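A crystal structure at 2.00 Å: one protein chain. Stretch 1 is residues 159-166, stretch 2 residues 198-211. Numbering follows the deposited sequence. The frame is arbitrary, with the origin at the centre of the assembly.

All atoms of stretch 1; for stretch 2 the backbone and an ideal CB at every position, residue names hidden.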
# COMPACT_ATOMS: atom_id res chain seq x y z
N PRO A 159 -22.27 5.91 18.10
CA PRO A 159 -21.49 6.21 16.89
C PRO A 159 -21.51 5.08 15.87
O PRO A 159 -21.40 5.32 14.67
CB PRO A 159 -20.09 6.46 17.44
CG PRO A 159 -20.36 7.04 18.79
CD PRO A 159 -21.48 6.16 19.31
N LYS A 160 -21.65 3.85 16.35
CA LYS A 160 -21.66 2.69 15.47
C LYS A 160 -22.97 2.51 14.73
O LYS A 160 -23.05 1.69 13.81
CB LYS A 160 -21.30 1.43 16.26
CG LYS A 160 -19.88 1.47 16.84
CD LYS A 160 -19.48 0.15 17.48
CE LYS A 160 -18.02 0.18 17.92
NZ LYS A 160 -17.57 -1.11 18.51
N ASP A 161 -24.00 3.26 15.12
CA ASP A 161 -25.29 3.17 14.45
C ASP A 161 -25.50 4.42 13.60
O ASP A 161 -26.63 4.80 13.30
CB ASP A 161 -26.42 3.03 15.47
CG ASP A 161 -26.31 1.77 16.31
OD1 ASP A 161 -25.95 0.72 15.74
OD2 ASP A 161 -26.60 1.82 17.52
N VAL A 162 -24.39 5.05 13.21
CA VAL A 162 -24.42 6.25 12.39
C VAL A 162 -23.69 6.02 11.07
O VAL A 162 -22.64 5.39 11.03
CB VAL A 162 -23.75 7.46 13.10
CG1 VAL A 162 -23.65 8.65 12.13
CG2 VAL A 162 -24.55 7.85 14.34
N VAL A 163 -24.26 6.53 9.98
CA VAL A 163 -23.63 6.41 8.67
C VAL A 163 -23.76 7.76 7.98
O VAL A 163 -24.85 8.32 7.92
CB VAL A 163 -24.30 5.33 7.78
CG1 VAL A 163 -23.59 5.25 6.44
CG2 VAL A 163 -24.24 3.96 8.46
N LEU A 164 -22.64 8.28 7.49
CA LEU A 164 -22.60 9.55 6.78
C LEU A 164 -22.52 9.23 5.29
O LEU A 164 -21.75 8.36 4.89
CB LEU A 164 -21.37 10.36 7.20
CG LEU A 164 -21.42 11.13 8.51
CD1 LEU A 164 -20.02 11.54 8.96
CD2 LEU A 164 -22.29 12.37 8.31
N VAL A 165 -23.30 9.94 4.48
CA VAL A 165 -23.30 9.71 3.04
C VAL A 165 -23.23 11.03 2.28
O VAL A 165 -24.01 11.94 2.54
CB VAL A 165 -24.60 8.97 2.59
CG1 VAL A 165 -24.55 8.68 1.09
CG2 VAL A 165 -24.77 7.67 3.38
N GLY A 166 -22.28 11.11 1.35
CA GLY A 166 -22.13 12.29 0.53
C GLY A 166 -21.13 13.33 1.01
O GLY A 166 -21.01 14.39 0.41
N UNK A 198 -24.91 0.42 -4.33
CA UNK A 198 -24.16 -0.40 -3.40
C UNK A 198 -24.05 0.26 -2.03
O UNK A 198 -24.20 -0.40 -1.00
CB UNK A 198 -22.77 -0.69 -3.96
N UNK A 199 -23.81 1.57 -2.00
CA UNK A 199 -23.71 2.27 -0.72
C UNK A 199 -25.01 2.19 0.07
O UNK A 199 -24.99 1.98 1.28
CB UNK A 199 -23.33 3.73 -0.95
N UNK A 200 -26.14 2.35 -0.61
CA UNK A 200 -27.44 2.28 0.05
C UNK A 200 -27.63 0.89 0.67
O UNK A 200 -28.16 0.76 1.78
CB UNK A 200 -28.57 2.59 -0.94
N UNK A 201 -27.20 -0.14 -0.05
CA UNK A 201 -27.31 -1.52 0.43
C UNK A 201 -26.43 -1.69 1.67
O UNK A 201 -26.85 -2.28 2.65
CB UNK A 201 -26.91 -2.51 -0.66
N UNK A 202 -25.22 -1.16 1.60
CA UNK A 202 -24.29 -1.25 2.72
C UNK A 202 -24.78 -0.48 3.95
O UNK A 202 -24.55 -0.90 5.09
CB UNK A 202 -22.92 -0.73 2.30
N UNK A 203 -25.45 0.64 3.72
CA UNK A 203 -25.99 1.43 4.82
C UNK A 203 -27.03 0.59 5.57
O UNK A 203 -26.99 0.47 6.79
CB UNK A 203 -26.60 2.73 4.31
N UNK A 204 -27.96 0.00 4.82
CA UNK A 204 -29.00 -0.81 5.42
C UNK A 204 -28.45 -2.02 6.17
O UNK A 204 -29.01 -2.43 7.20
CB UNK A 204 -29.98 -1.27 4.34
N UNK A 205 -27.37 -2.59 5.65
CA UNK A 205 -26.74 -3.76 6.27
C UNK A 205 -26.06 -3.34 7.57
O UNK A 205 -26.24 -3.98 8.61
CB UNK A 205 -25.73 -4.41 5.32
N UNK A 206 -25.29 -2.26 7.49
CA UNK A 206 -24.58 -1.73 8.64
C UNK A 206 -25.53 -1.38 9.77
O UNK A 206 -25.16 -1.47 10.95
CB UNK A 206 -23.77 -0.50 8.24
N UNK A 207 -26.75 -0.99 9.42
CA UNK A 207 -27.76 -0.61 10.41
C UNK A 207 -28.92 -1.59 10.43
O UNK A 207 -30.05 -1.23 10.79
CB UNK A 207 -28.28 0.80 10.13
N UNK A 208 -28.65 -2.83 10.04
CA UNK A 208 -29.69 -3.85 9.98
C UNK A 208 -30.49 -4.02 11.27
O UNK A 208 -29.96 -3.90 12.37
CB UNK A 208 -29.05 -5.19 9.61
N UNK A 209 -31.79 -4.29 11.10
CA UNK A 209 -32.68 -4.49 12.23
C UNK A 209 -33.08 -3.26 13.02
O UNK A 209 -33.85 -3.37 13.97
CB UNK A 209 -32.02 -5.48 13.19
N UNK A 210 -32.58 -2.09 12.64
CA UNK A 210 -32.89 -0.87 13.37
C UNK A 210 -33.82 0.09 12.65
O UNK A 210 -33.83 0.16 11.42
CB UNK A 210 -31.59 -0.14 13.70
N UNK A 211 -34.64 0.83 13.41
CA UNK A 211 -35.53 1.79 12.76
C UNK A 211 -34.56 2.88 12.31
O UNK A 211 -33.53 3.10 12.95
CB UNK A 211 -36.64 2.31 13.68

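Strand 162-165 and helix 198-206 run nearly antiparallel (167°, axes 9.3 Å apart at closest approach), so successive helical turns meet the alternate strand residues Val165 and Val163, whose CA-to-CB bonds point toward the helix.

At position 198 the CB is out of reach of stretch 1, and the visible atoms set little restriction on the side chain. It is Arg198, extended, its NE forming a salt bridge with the side chain at 202.

Position 199 points toward the strand, with its ideal CB 5.5 Å from Val165 CG1. That gap suits a branched or medium-sized apolar residue, valine, isoleucine or leucine, whereas alanine would leave it unfilled. Ile199 occupies it, and its CG2 lies 4.4 Å from Val165 CG1.

Position 200 points away and 201 is out of reach; helix-compatible residues of many kinds would serve. They are Ala200 and Glu201. Position 202, also out of reach, could hold many helix-compatible residues, polar ones included; it is Glu202, whose OE2 accepts a weak hydrogen bond from Arg198 NE at 3.1 Å within their salt bridge.

Position 203 faces the middle of the strand. Its ideal CB is 4.5 Å from Val163 CG1 and 5.3 Å from Val165 CG2, so the space is apolar and shallow: a compact side chain such as valine fits. Val203 CG2 touches both, 3.6 Å from Val163 CG1 and 4.1 Å from Val165 CG2.

Position 204 points away and 205 is out of reach; many residues would suit. They are Leu204 and Lys205.

Position 206 points toward stretch 1 with its ideal CB 4.5 Å from Val163 CG2, but the carbonyls of Lys160 and Val162 lie further along. A side chain with an apolar stem and a polar end would suit, such as histidine, glutamine or lysine. His206 combines both: CD2 packs 3.5 Å from Val163 CG2, while NE2 comes within 3.2 Å of Lys160 O. Water 1 lies 3.0 Å from His206 NE2 and 2.7 Å from Val162 O, linking the ring to the strand.

At 207 the chain leaves helical angles. The CB points sideways, 5.4 Å from both Asp161 O and Val163 CG2, so a longer apolar side chain such as leucine or methionine could reach back. Leu207 does: CG sits 3.9 Å from Val163 CG2 and CD2 3.4 Å from Asp161 O.

Positions 208 and 209 are the central residues of a type II turn from 207 to 210, closed by the hydrogen bond from 210 N to 207 O (3.3 Å). Position 208, out of reach, could be many residues and is Gln208; positive phi at 209 favours glycine, and Gly209 is found.

Position 210 points back toward Asp161, but its ideal CB has nothing of stretch 1 within 5.5 Å, so the side chain must extend beyond CB to make contact; a medium or long apolar one, or a basic one facing the Asp161 carboxylate, is plausible. Leu210 places CD1 3.6 Å from Asp161 OD1.

Position 211, out of reach, has phi of -72°, compatible with proline among others; it is Pro211.

Stretch 2, residues 198-211: RIAEEVLKHLQGLP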
# COMPACT_ATOMS: atom_id res chain seq x y z
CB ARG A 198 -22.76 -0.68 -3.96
CG ARG A 198 -21.91 -1.54 -3.06
CD ARG A 198 -20.61 -1.94 -3.74
NE ARG A 198 -19.79 -2.77 -2.86
CZ ARG A 198 -18.59 -3.25 -3.18
NH1 ARG A 198 -18.06 -2.98 -4.36
NH2 ARG A 198 -17.92 -3.98 -2.30
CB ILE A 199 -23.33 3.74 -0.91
CG1 ILE A 199 -21.88 3.83 -1.39
CG2 ILE A 199 -23.51 4.51 0.39
CD1 ILE A 199 -21.45 5.22 -1.74
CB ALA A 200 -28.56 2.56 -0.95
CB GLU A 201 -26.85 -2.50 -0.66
CG GLU A 201 -27.57 -2.35 -2.00
CD GLU A 201 -28.95 -2.98 -2.02
OE1 GLU A 201 -29.71 -2.80 -1.04
OE2 GLU A 201 -29.28 -3.64 -3.02
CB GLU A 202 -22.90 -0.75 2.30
CG GLU A 202 -22.13 -1.78 1.48
CD GLU A 202 -20.75 -1.30 1.09
OE1 GLU A 202 -20.20 -0.43 1.79
OE2 GLU A 202 -20.20 -1.81 0.09
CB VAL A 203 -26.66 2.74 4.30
CG1 VAL A 203 -27.52 3.36 5.38
CG2 VAL A 203 -25.60 3.73 3.85
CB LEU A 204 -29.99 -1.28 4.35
CG LEU A 204 -30.85 -0.19 3.71
CD1 LEU A 204 -31.68 -0.79 2.59
CD2 LEU A 204 -31.75 0.43 4.77
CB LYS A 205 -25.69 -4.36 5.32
CG LYS A 205 -25.07 -5.67 5.80
CD LYS A 205 -26.05 -6.84 5.68
CE LYS A 205 -25.36 -8.18 5.93
NZ LYS A 205 -26.25 -9.34 5.62
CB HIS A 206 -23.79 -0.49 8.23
CG HIS A 206 -22.86 0.01 9.29
ND1 HIS A 206 -21.72 -0.66 9.66
CD2 HIS A 206 -22.91 1.12 10.08
CE1 HIS A 206 -21.10 -0.00 10.62
NE2 HIS A 206 -21.81 1.08 10.89
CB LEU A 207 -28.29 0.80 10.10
CG LEU A 207 -27.26 1.92 9.94
CD1 LEU A 207 -27.97 3.22 9.56
CD2 LEU A 207 -26.50 2.10 11.24
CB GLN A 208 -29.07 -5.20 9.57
CG GLN A 208 -28.14 -5.82 10.59
CD GLN A 208 -27.51 -7.11 10.08
OE1 GLN A 208 -28.21 -8.01 9.59
NE2 GLN A 208 -26.19 -7.22 10.20
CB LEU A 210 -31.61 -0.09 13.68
CG LEU A 210 -30.47 -0.74 14.47
CD1 LEU A 210 -29.31 0.24 14.54
CD2 LEU A 210 -30.95 -1.10 15.87
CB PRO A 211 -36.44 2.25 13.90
CG PRO A 211 -35.58 2.07 15.13
CD PRO A 211 -34.92 0.74 14.86
O HOH W 1 -20.89 3.64 12.10
O HOH W 2 -26.10 -0.91 13.58
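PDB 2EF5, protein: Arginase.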